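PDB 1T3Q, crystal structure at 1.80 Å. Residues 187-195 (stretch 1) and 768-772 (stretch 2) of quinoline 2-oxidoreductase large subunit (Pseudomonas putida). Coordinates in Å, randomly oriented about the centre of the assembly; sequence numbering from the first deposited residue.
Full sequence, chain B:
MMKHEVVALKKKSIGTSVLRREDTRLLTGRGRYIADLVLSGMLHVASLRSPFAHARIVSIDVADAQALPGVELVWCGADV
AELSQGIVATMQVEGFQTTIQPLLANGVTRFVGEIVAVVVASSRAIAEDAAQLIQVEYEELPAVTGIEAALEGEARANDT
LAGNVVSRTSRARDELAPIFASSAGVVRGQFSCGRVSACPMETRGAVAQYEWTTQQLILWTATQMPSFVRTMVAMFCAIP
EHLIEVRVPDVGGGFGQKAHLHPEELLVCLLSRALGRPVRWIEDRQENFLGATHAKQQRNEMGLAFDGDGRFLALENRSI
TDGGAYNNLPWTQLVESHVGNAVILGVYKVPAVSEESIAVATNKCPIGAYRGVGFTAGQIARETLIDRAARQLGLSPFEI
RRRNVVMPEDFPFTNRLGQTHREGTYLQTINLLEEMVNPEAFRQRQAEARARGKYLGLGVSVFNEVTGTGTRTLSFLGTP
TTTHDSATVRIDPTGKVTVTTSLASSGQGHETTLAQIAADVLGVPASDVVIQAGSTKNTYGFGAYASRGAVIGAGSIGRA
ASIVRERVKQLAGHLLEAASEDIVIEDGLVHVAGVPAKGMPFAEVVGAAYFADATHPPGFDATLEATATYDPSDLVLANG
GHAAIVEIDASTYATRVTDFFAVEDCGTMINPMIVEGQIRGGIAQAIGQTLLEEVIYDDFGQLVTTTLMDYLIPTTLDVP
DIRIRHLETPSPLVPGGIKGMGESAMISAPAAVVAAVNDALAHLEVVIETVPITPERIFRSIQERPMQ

Stretch 1 (187-195) VRGQFSCGR
Stretch 2 768-772: IETVP

Segments far apart in sequence are often joined by a short parallel β-ladder whose end is secured by a side chain, and residues 187-195 and 768-772 of the quinoline 2-oxidoreductase large subunit illustrate the principle across at least 577 residues, burying 383 Å². Residues 187-193 form an extended strand; its partner is strand only at 770-771.

Ile768 (phi/psi -135/116) points away and leads into the contact without joining it. Glu769 contributes most. Its backbone bends to -117/11, its CA lies 4.7 Å from Phe191 CA, and its carbonyl O accepts a hydrogen bond from Ser192 N at 2.9 Å. The side chain points toward the strand, with chi1 m, chi2 t and chi3 169°, so the carboxylate reaches back along it: Gln190 N donates to Glu769 OE2 at 3.0 Å, while one water donates to both Glu769 OE1 (2.6 Å) and Arg188 O (3.2 Å). Gly189 suits this passage, because an ideal CB there would sit 2.7 Å from Glu769 OE1 and 2.5 Å from Phe191 CE2. The aliphatic part of the glutamate is used too: Glu769 CG packs over a face of the Phe191 ring (chi1 m, chi2 -91°), 3.9 Å from its centroid.

Thr770 (-119/135, chi1 m) pairs with Ser192 (-149/137, chi1 t), CA to CA 4.7 Å, their side chains sharing one sheet face. A second water links Thr770 OG1 and Gln190 O, 2.6 Å from each, giving the hydroxyl a polar role.

Val771 (-114/150, chi1 m) pairs with Cys193 (-121/138, chi1 m), CA to CA 4.9 Å, on the other face. Val771 N donates to Ser192 O at 3.0 Å, and Gly194 N to Val771 O at 3.1 Å. Val771 CG2 packs 3.6 Å from Cys193 CB, an apolar match for a buried site. A cis peptide then introduces Pro772 (-73/150), where the contact ends.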

ATOM      1  N   VAL B 187      40.898 -38.606  23.834  1.00 20.83           N
ATOM      2  CA  VAL B 187      39.601 -39.001  23.300  1.00 21.05           C
ATOM      3  C   VAL B 187      39.555 -38.372  21.923  1.00 21.91           C
ATOM      4  O   VAL B 187      39.982 -37.228  21.746  1.00 22.74           O
ATOM      5  CB  VAL B 187      38.404 -38.481  24.139  1.00 22.09           C
ATOM      6  CG1 VAL B 187      38.327 -39.243  25.452  1.00 23.31           C
ATOM      7  CG2 VAL B 187      38.527 -36.981  24.379  1.00 20.66           C
ATOM      8  N   ARG B 188      39.057 -39.120  20.945  1.00 21.90           N
ATOM      9  CA  ARG B 188      38.982 -38.620  19.583  1.00 23.50           C
ATOM     10  C   ARG B 188      37.689 -39.076  18.934  1.00 22.78           C
ATOM     11  O   ARG B 188      37.095 -40.077  19.332  1.00 21.66           O
ATOM     12  CB  ARG B 188      40.169 -39.139  18.763  1.00 26.99           C
ATOM     13  CG  ARG B 188      41.479 -39.142  19.537  1.00 33.48           C
ATOM     14  CD  ARG B 188      42.688 -39.511  18.681  1.00 38.75           C
ATOM     15  NE  ARG B 188      43.355 -38.328  18.144  1.00 43.98           N
ATOM     16  CZ  ARG B 188      44.672 -38.208  18.009  1.00 46.65           C
ATOM     17  NH1 ARG B 188      45.476 -39.201  18.371  1.00 47.65           N
ATOM     18  NH2 ARG B 188      45.190 -37.087  17.523  1.00 49.21           N
ATOM     19  N   GLY B 189      37.254 -38.330  17.933  1.00 22.29           N
ATOM     20  CA  GLY B 189      36.042 -38.692  17.238  1.00 22.79           C
ATOM     21  C   GLY B 189      35.999 -38.102  15.850  1.00 23.19           C
ATOM     22  O   GLY B 189      36.595 -37.057  15.577  1.00 23.65           O
ATOM     23  N   GLN B 190      35.310 -38.799  14.959  1.00 23.31           N
ATOM     24  CA  GLN B 190      35.143 -38.320  13.602  1.00 23.79           C
ATOM     25  C   GLN B 190      33.658 -37.995  13.516  1.00 23.33           C
ATOM     26  O   GLN B 190      32.838 -38.823  13.113  1.00 22.97           O
ATOM     27  CB  GLN B 190      35.556 -39.401  12.606  1.00 27.25           C
ATOM     28  CG  GLN B 190      36.996 -39.860  12.817  1.00 34.02           C
ATOM     29  CD  GLN B 190      37.499 -40.756  11.707  1.00 39.40           C
ATOM     30  OE1 GLN B 190      36.842 -41.728  11.333  1.00 43.26           O
ATOM     31  NE2 GLN B 190      38.677 -40.439  11.176  1.00 41.50           N
ATOM     32  N   PHE B 191      33.324 -36.782  13.943  1.00 22.07           N
ATOM     33  CA  PHE B 191      31.946 -36.321  13.958  1.00 21.36           C
ATOM     34  C   PHE B 191      31.465 -35.873  12.590  1.00 21.16           C
ATOM     35  O   PHE B 191      32.231 -35.355  11.781  1.00 21.09           O
ATOM     36  CB  PHE B 191      31.803 -35.185  14.971  1.00 19.70           C
ATOM     37  CG  PHE B 191      32.029 -35.620  16.396  1.00 21.06           C
ATOM     38  CD1 PHE B 191      30.968 -36.052  17.180  1.00 21.14           C
ATOM     39  CD2 PHE B 191      33.310 -35.629  16.940  1.00 21.45           C
ATOM     40  CE1 PHE B 191      31.173 -36.489  18.488  1.00 20.86           C
ATOM     41  CE2 PHE B 191      33.533 -36.063  18.248  1.00 22.37           C
ATOM     42  CZ  PHE B 191      32.459 -36.496  19.026  1.00 21.18           C
ATOM     43  N   SER B 192      30.181 -36.080  12.336  1.00 19.23           N
ATOM     44  CA  SER B 192      29.600 -35.692  11.069  1.00 19.94           C
ATOM     45  C   SER B 192      28.144 -35.303  11.249  1.00 18.93           C
ATOM     46  O   SER B 192      27.408 -35.958  11.983  1.00 19.82           O
ATOM     47  CB  SER B 192      29.703 -36.845  10.072  1.00 19.77           C
ATOM     48  OG  SER B 192      29.065 -36.504   8.854  1.00 25.78           O
ATOM     49  N   CYS B 193      27.741 -34.222  10.597  1.00 18.61           N
ATOM     50  CA  CYS B 193      26.360 -33.767  10.653  1.00 18.68           C
ATOM     51  C   CYS B 193      25.853 -33.752   9.224  1.00 19.05           C
ATOM     52  O   CYS B 193      26.565 -33.328   8.313  1.00 19.02           O
ATOM     53  CB  CYS B 193      26.263 -32.355  11.230  1.00 18.28           C
ATOM     54  SG  CYS B 193      26.972 -32.158  12.881  1.00 23.04           S
ATOM     55  N   GLY B 194      24.627 -34.218   9.021  1.00 17.94           N
ATOM     56  CA  GLY B 194      24.074 -34.208   7.683  1.00 17.05           C
ATOM     57  C   GLY B 194      23.479 -32.843   7.401  1.00 16.74           C
ATOM     58  O   GLY B 194      23.420 -31.991   8.286  1.00 17.36           O
ATOM     59  N   ARG B 195      23.047 -32.618   6.169  1.00 14.90           N
ATOM     60  CA  ARG B 195      22.428 -31.349   5.836  1.00 15.01           C
ATOM     61  C   ARG B 195      21.046 -31.327   6.476  1.00 15.51           C
ATOM     62  O   ARG B 195      20.436 -32.377   6.697  1.00 15.70           O
ATOM     63  CB  ARG B 195      22.257 -31.200   4.319  1.00 17.49           C
ATOM     64  CG  ARG B 195      23.540 -30.866   3.584  1.00 17.23           C
ATOM     65  CD  ARG B 195      23.327 -30.663   2.086  1.00 17.70           C
ATOM     66  NE  ARG B 195      24.561 -30.157   1.487  1.00 17.42           N
ATOM     67  CZ  ARG B 195      24.626 -29.136   0.641  1.00 18.73           C
ATOM     68  NH1 ARG B 195      23.522 -28.501   0.274  1.00 18.72           N
ATOM     69  NH2 ARG B 195      25.807 -28.724   0.187  1.00 17.45           N
ATOM     70  N   ILE B 768      28.244 -42.720  19.131  1.00 22.10           N
ATOM     71  CA  ILE B 768      27.533 -42.296  17.938  1.00 22.02           C
ATOM     72  C   ILE B 768      27.977 -40.864  17.700  1.00 22.15           C
ATOM     73  O   ILE B 768      27.731 -39.971  18.518  1.00 21.32           O
ATOM     74  CB  ILE B 768      26.007 -42.377  18.121  1.00 23.60           C
ATOM     75  CG1 ILE B 768      25.587 -43.849  18.212  1.00 23.43           C
ATOM     76  CG2 ILE B 768      25.306 -41.681  16.964  1.00 24.60           C
ATOM     77  CD1 ILE B 768      24.082 -44.073  18.291  1.00 25.60           C
ATOM     78  N   GLU B 769      28.647 -40.649  16.576  1.00 20.18           N
ATOM     79  CA  GLU B 769      29.179 -39.335  16.273  1.00 21.51           C
ATOM     80  C   GLU B 769      28.587 -38.679  15.037  1.00 21.44           C
ATOM     81  O   GLU B 769      29.082 -37.651  14.566  1.00 20.66           O
ATOM     82  CB  GLU B 769      30.709 -39.445  16.182  1.00 21.75           C
ATOM     83  CG  GLU B 769      31.329 -39.874  17.524  1.00 23.13           C
ATOM     84  CD  GLU B 769      32.770 -40.351  17.415  1.00 26.07           C
ATOM     85  OE1 GLU B 769      33.420 -40.526  18.471  1.00 25.54           O
ATOM     86  OE2 GLU B 769      33.249 -40.561  16.281  1.00 24.29           O
ATOM     87  N   THR B 770      27.509 -39.261  14.524  1.00 20.55           N
ATOM     88  CA  THR B 770      26.839 -38.712  13.350  1.00 20.09           C
ATOM     89  C   THR B 770      25.396 -38.333  13.673  1.00 20.07           C
ATOM     90  O   THR B 770      24.695 -39.088  14.345  1.00 21.19           O
ATOM     91  CB  THR B 770      26.801 -39.738  12.196  1.00 21.36           C
ATOM     92  OG1 THR B 770      28.136 -40.131  11.858  1.00 24.19           O
ATOM     93  CG2 THR B 770      26.133 -39.138  10.972  1.00 20.81           C
ATOM     94  N   VAL B 771      24.964 -37.156  13.227  1.00 19.77           N
ATOM     95  CA  VAL B 771      23.575 -36.750  13.420  1.00 19.82           C
ATOM     96  C   VAL B 771      22.950 -36.670  12.027  1.00 19.43           C
ATOM     97  O   VAL B 771      23.636 -36.377  11.044  1.00 18.82           O
ATOM     98  CB  VAL B 771      23.428 -35.373  14.127  1.00 21.27           C
ATOM     99  CG1 VAL B 771      23.944 -35.466  15.560  1.00 22.40           C
ATOM    100  CG2 VAL B 771      24.160 -34.291  13.349  1.00 20.19           C
ATOM    101  N   PRO B 772      21.639 -36.935  11.923  1.00 18.17           N
ATOM    102  CA  PRO B 772      20.746 -37.293  13.030  1.00 17.91           C
ATOM    103  C   PRO B 772      20.979 -38.713  13.542  1.00 18.04           C
ATOM    104  O   PRO B 772      21.397 -39.593  12.790  1.00 19.87           O
ATOM    105  CB  PRO B 772      19.365 -37.127  12.410  1.00 17.89           C
ATOM    106  CG  PRO B 772      19.597 -37.619  11.006  1.00 18.92           C
ATOM    107  CD  PRO B 772      20.914 -36.946  10.638  1.00 18.25           C
TER
HETATM  108  O   HOH W   1      35.167 -42.462  18.291  1.00 28.17           O
HETATM  109  O   HOH W   2      30.727 -39.736  11.884  1.00 28.14           O